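Local coordinates for ribosome-associated protein Y (PSrp-1) (PDB 3KA5) that probably promotes pairing of 70S ribosomes into translationally inactive 100S dimers in stationary phase, the fragment here being its C-terminal domain, at residues E16-E21 with N41-R46. Sequence-based numbering, arbitrary orientation.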
ATOM      1  N   GLU B  16       5.699 -11.417   7.785  1.00 14.18           N
ATOM      2  CA  GLU B  16       6.389 -12.505   7.086  1.00 14.78           C
ATOM      3  C   GLU B  16       5.423 -13.246   6.170  1.00 12.95           C
ATOM      4  O   GLU B  16       5.759 -13.594   5.034  1.00 13.36           O
ATOM      5  CB  GLU B  16       6.986 -13.518   8.077  1.00 20.48           C
ATOM      6  CG  GLU B  16       8.203 -13.050   8.857  1.00 30.88           C
ATOM      7  CD  GLU B  16       7.857 -12.097   9.990  1.00 35.03           C
ATOM      8  OE1 GLU B  16       6.681 -12.062  10.419  1.00 37.60           O
ATOM      9  OE2 GLU B  16       8.772 -11.390  10.466  1.00 47.36           O
ATOM     10  N   GLU B  17       4.224 -13.515   6.672  1.00 13.11           N
ATOM     11  CA  GLU B  17       3.243 -14.208   5.852  1.00 10.36           C
ATOM     12  C   GLU B  17       2.854 -13.319   4.677  1.00 11.94           C
ATOM     13  O   GLU B  17       2.584 -13.815   3.586  1.00 11.30           O
ATOM     14  CB  GLU B  17       1.986 -14.554   6.655  1.00 12.48           C
ATOM     15  CG  GLU B  17       1.022 -15.440   5.867  1.00 16.34           C
ATOM     16  CD  GLU B  17      -0.286 -15.689   6.592  1.00 23.19           C
ATOM     17  OE1 GLU B  17      -0.272 -15.753   7.835  1.00 28.07           O
ATOM     18  OE2 GLU B  17      -1.328 -15.836   5.912  1.00 27.18           O
ATOM     19  N   ALA B  18       2.818 -12.005   4.899  1.00 12.43           N
ATOM     20  CA  ALA B  18       2.460 -11.083   3.827  1.00 12.65           C
ATOM     21  C   ALA B  18       3.504 -11.111   2.712  1.00 13.49           C
ATOM     22  O   ALA B  18       3.161 -11.072   1.528  1.00 12.90           O
ATOM     23  CB  ALA B  18       2.309  -9.653   4.374  1.00 11.77           C
ATOM     24  N   VAL B  19       4.783 -11.159   3.082  1.00 10.26           N
ATOM     25  CA  VAL B  19       5.835 -11.203   2.069  1.00 12.85           C
ATOM     26  C   VAL B  19       5.729 -12.490   1.264  1.00 11.01           C
ATOM     27  O   VAL B  19       5.888 -12.491   0.041  1.00 11.67           O
ATOM     28  CB  VAL B  19       7.245 -11.124   2.702  1.00 12.02           C
ATOM     29  CG1 VAL B  19       8.306 -11.395   1.649  1.00 13.54           C
ATOM     30  CG2 VAL B  19       7.456  -9.756   3.310  1.00 15.57           C
ATOM     31  N   LEU B  20       5.458 -13.593   1.953  1.00 10.57           N
ATOM     32  CA  LEU B  20       5.316 -14.888   1.294  1.00  8.81           C
ATOM     33  C   LEU B  20       4.134 -14.852   0.324  1.00 11.37           C
ATOM     34  O   LEU B  20       4.249 -15.276  -0.826  1.00 10.61           O
ATOM     35  CB  LEU B  20       5.112 -15.978   2.352  1.00  9.70           C
ATOM     36  CG  LEU B  20       4.884 -17.430   1.922  1.00 14.78           C
ATOM     37  CD1 LEU B  20       5.980 -17.890   0.971  1.00 14.54           C
ATOM     38  CD2 LEU B  20       4.847 -18.307   3.177  1.00 20.87           C
ATOM     39  N   GLU B  21       3.003 -14.340   0.801  1.00 11.82           N
ATOM     40  CA  GLU B  21       1.795 -14.228  -0.018  1.00 10.63           C
ATOM     41  C   GLU B  21       2.036 -13.358  -1.239  1.00 13.09           C
ATOM     42  O   GLU B  21       1.592 -13.678  -2.349  1.00 13.57           O
ATOM     43  CB  GLU B  21       0.653 -13.620   0.799  1.00 11.04           C
ATOM     44  CG  GLU B  21      -0.025 -14.586   1.736  1.00 12.55           C
ATOM     45  CD  GLU B  21      -0.691 -15.721   0.993  1.00 16.57           C
ATOM     46  OE1 GLU B  21      -1.445 -15.445   0.039  1.00 23.75           O
ATOM     47  OE2 GLU B  21      -0.466 -16.885   1.362  1.00 26.26           O
ATOM     48  N   ASN B  41      -0.900  -2.326   6.691  1.00 13.05           N
ATOM     49  CA  ASN B  41       0.493  -2.128   6.315  1.00 12.12           C
ATOM     50  C   ASN B  41       0.622  -2.523   4.849  1.00 12.66           C
ATOM     51  O   ASN B  41      -0.288  -3.130   4.277  1.00 14.53           O
ATOM     52  CB  ASN B  41       1.415  -3.040   7.126  1.00 11.44           C
ATOM     53  CG  ASN B  41       1.600  -2.589   8.567  1.00 18.42           C
ATOM     54  OD1 ASN B  41       1.007  -1.609   9.027  1.00 20.54           O
ATOM     55  ND2 ASN B  41       2.439  -3.315   9.289  1.00 13.51           N
ATOM     56  N   VAL B  42       1.759  -2.198   4.250  1.00  9.00           N
ATOM     57  CA  VAL B  42       2.013  -2.544   2.861  1.00  9.67           C
ATOM     58  C   VAL B  42       3.443  -3.054   2.720  1.00 14.31           C
ATOM     59  O   VAL B  42       4.388  -2.375   3.119  1.00 13.86           O
ATOM     60  CB  VAL B  42       1.838  -1.317   1.935  1.00  6.31           C
ATOM     61  CG1 VAL B  42       2.044  -1.723   0.479  1.00 12.54           C
ATOM     62  CG2 VAL B  42       0.443  -0.713   2.127  1.00  7.68           C
ATOM     63  N   VAL B  43       3.603  -4.262   2.188  1.00 10.89           N
ATOM     64  CA  VAL B  43       4.939  -4.794   1.971  1.00 12.17           C
ATOM     65  C   VAL B  43       5.198  -4.664   0.483  1.00 11.41           C
ATOM     66  O   VAL B  43       4.263  -4.644  -0.319  1.00 11.78           O
ATOM     67  CB  VAL B  43       5.089  -6.285   2.404  1.00 17.23           C
ATOM     68  CG1 VAL B  43       5.147  -6.384   3.915  1.00 15.26           C
ATOM     69  CG2 VAL B  43       3.937  -7.117   1.875  1.00 10.28           C
ATOM     70  N   TYR B  44       6.465  -4.547   0.112  1.00  9.66           N
ATOM     71  CA  TYR B  44       6.823  -4.407  -1.288  1.00 11.94           C
ATOM     72  C   TYR B  44       8.246  -4.891  -1.503  1.00 12.02           C
ATOM     73  O   TYR B  44       9.012  -5.037  -0.552  1.00 13.50           O
ATOM     74  CB  TYR B  44       6.679  -2.940  -1.720  1.00 13.86           C
ATOM     75  CG  TYR B  44       7.628  -1.996  -1.011  1.00 14.87           C
ATOM     76  CD1 TYR B  44       8.855  -1.654  -1.579  1.00 27.72           C
ATOM     77  CD2 TYR B  44       7.315  -1.473   0.241  1.00 12.14           C
ATOM     78  CE1 TYR B  44       9.750  -0.811  -0.915  1.00 21.28           C
ATOM     79  CE2 TYR B  44       8.207  -0.631   0.916  1.00 16.42           C
ATOM     80  CZ  TYR B  44       9.418  -0.307   0.331  1.00 28.70           C
ATOM     81  OH  TYR B  44      10.304   0.518   0.995  1.00 26.57           O
ATOM     82  N   LYS B  45       8.588  -5.158  -2.756  1.00 16.21           N
ATOM     83  CA  LYS B  45       9.924  -5.623  -3.087  1.00 17.68           C
ATOM     84  C   LYS B  45      10.726  -4.433  -3.593  1.00 19.65           C
ATOM     85  O   LYS B  45      10.276  -3.708  -4.476  1.00 24.03           O
ATOM     86  CB  LYS B  45       9.852  -6.708  -4.164  1.00 27.68           C
ATOM     87  CG  LYS B  45      11.158  -7.455  -4.369  1.00 27.49           C
ATOM     88  CD  LYS B  45      10.941  -8.754  -5.124  1.00 37.35           C
ATOM     89  CE  LYS B  45      12.190  -9.610  -5.080  1.00 40.80           C
ATOM     90  NZ  LYS B  45      11.969 -10.943  -5.705  1.00 42.65           N
ATOM     91  N   ARG B  46      11.903  -4.223  -3.015  1.00 27.53           N
ATOM     92  CA  ARG B  46      12.756  -3.113  -3.419  1.00 38.92           C
ATOM     93  C   ARG B  46      14.006  -3.588  -4.153  1.00 42.90           C
ATOM     94  O   ARG B  46      14.602  -4.601  -3.786  1.00 42.24           O
ATOM     95  CB  ARG B  46      13.149  -2.281  -2.191  1.00 38.02           C
ATOM     96  CG  ARG B  46      13.262  -3.079  -0.901  1.00 34.03           C
ATOM     97  CD  ARG B  46      13.584  -2.190   0.300  1.00 38.56           C
ATOM     98  NE  ARG B  46      15.019  -1.962   0.463  1.00 41.27           N
ATOM     99  CZ  ARG B  46      15.555  -1.183   1.400  1.00 42.27           C
ATOM    100  NH1 ARG B  46      14.780  -0.545   2.267  1.00 29.93           N
ATOM    101  NH2 ARG B  46      16.870  -1.045   1.472  1.00 39.01           N
TER
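Val43 meets two consecutive residues of the helix, Ala18 and Val19, and gives each a different methyl, a worked example of how one branched side chain on a strand can serve two neighbouring positions of a helix. Its CB heads toward the helix and stands 4.3 Å from Val19 CG2. From there the branches part. A chi1 of -75° sets CG1 on the backbone N side, trans to the carbonyl carbon, and leaves CG2 in the gap flanked by both. CG1 reaches Val19 CG2 at 4.1 Å, and the two valine side chains meet at a slant. CG2 turns instead to Ala18, sitting 3.9 Å from Ala18 CB. The same methyl lies 4.0 Å from Ala18 O, so it touches both the short side chain and the backbone of that residue. The small Ala18 side chain probably lets Val43 come near the helix backbone. The closest CA atoms of the two segments, those of Val19 and Val43, are 6.5 Å apart.

Helix 15-25 here covers one face of a three-stranded antiparallel sheet in the C-terminal domain of a long-form hibernation-promoting factor. Val43 lies on the central strand, 39-45, paired by backbone hydrogen bonding with Phe30 of strand 29-34. The hydrophobic layer beneath the helix widens through Phe30, Phe32 and Leu53, whose side chains also touch Val43.

On Val19, CG2 is the branch that faces Val43. The same residue packs against Tyr51 and, across the dimer interface, Ile2 of the second subunit. On strand 39-45 the CB of Val42 points away from the helix, and Val42 packs on Val31 of the second subunit.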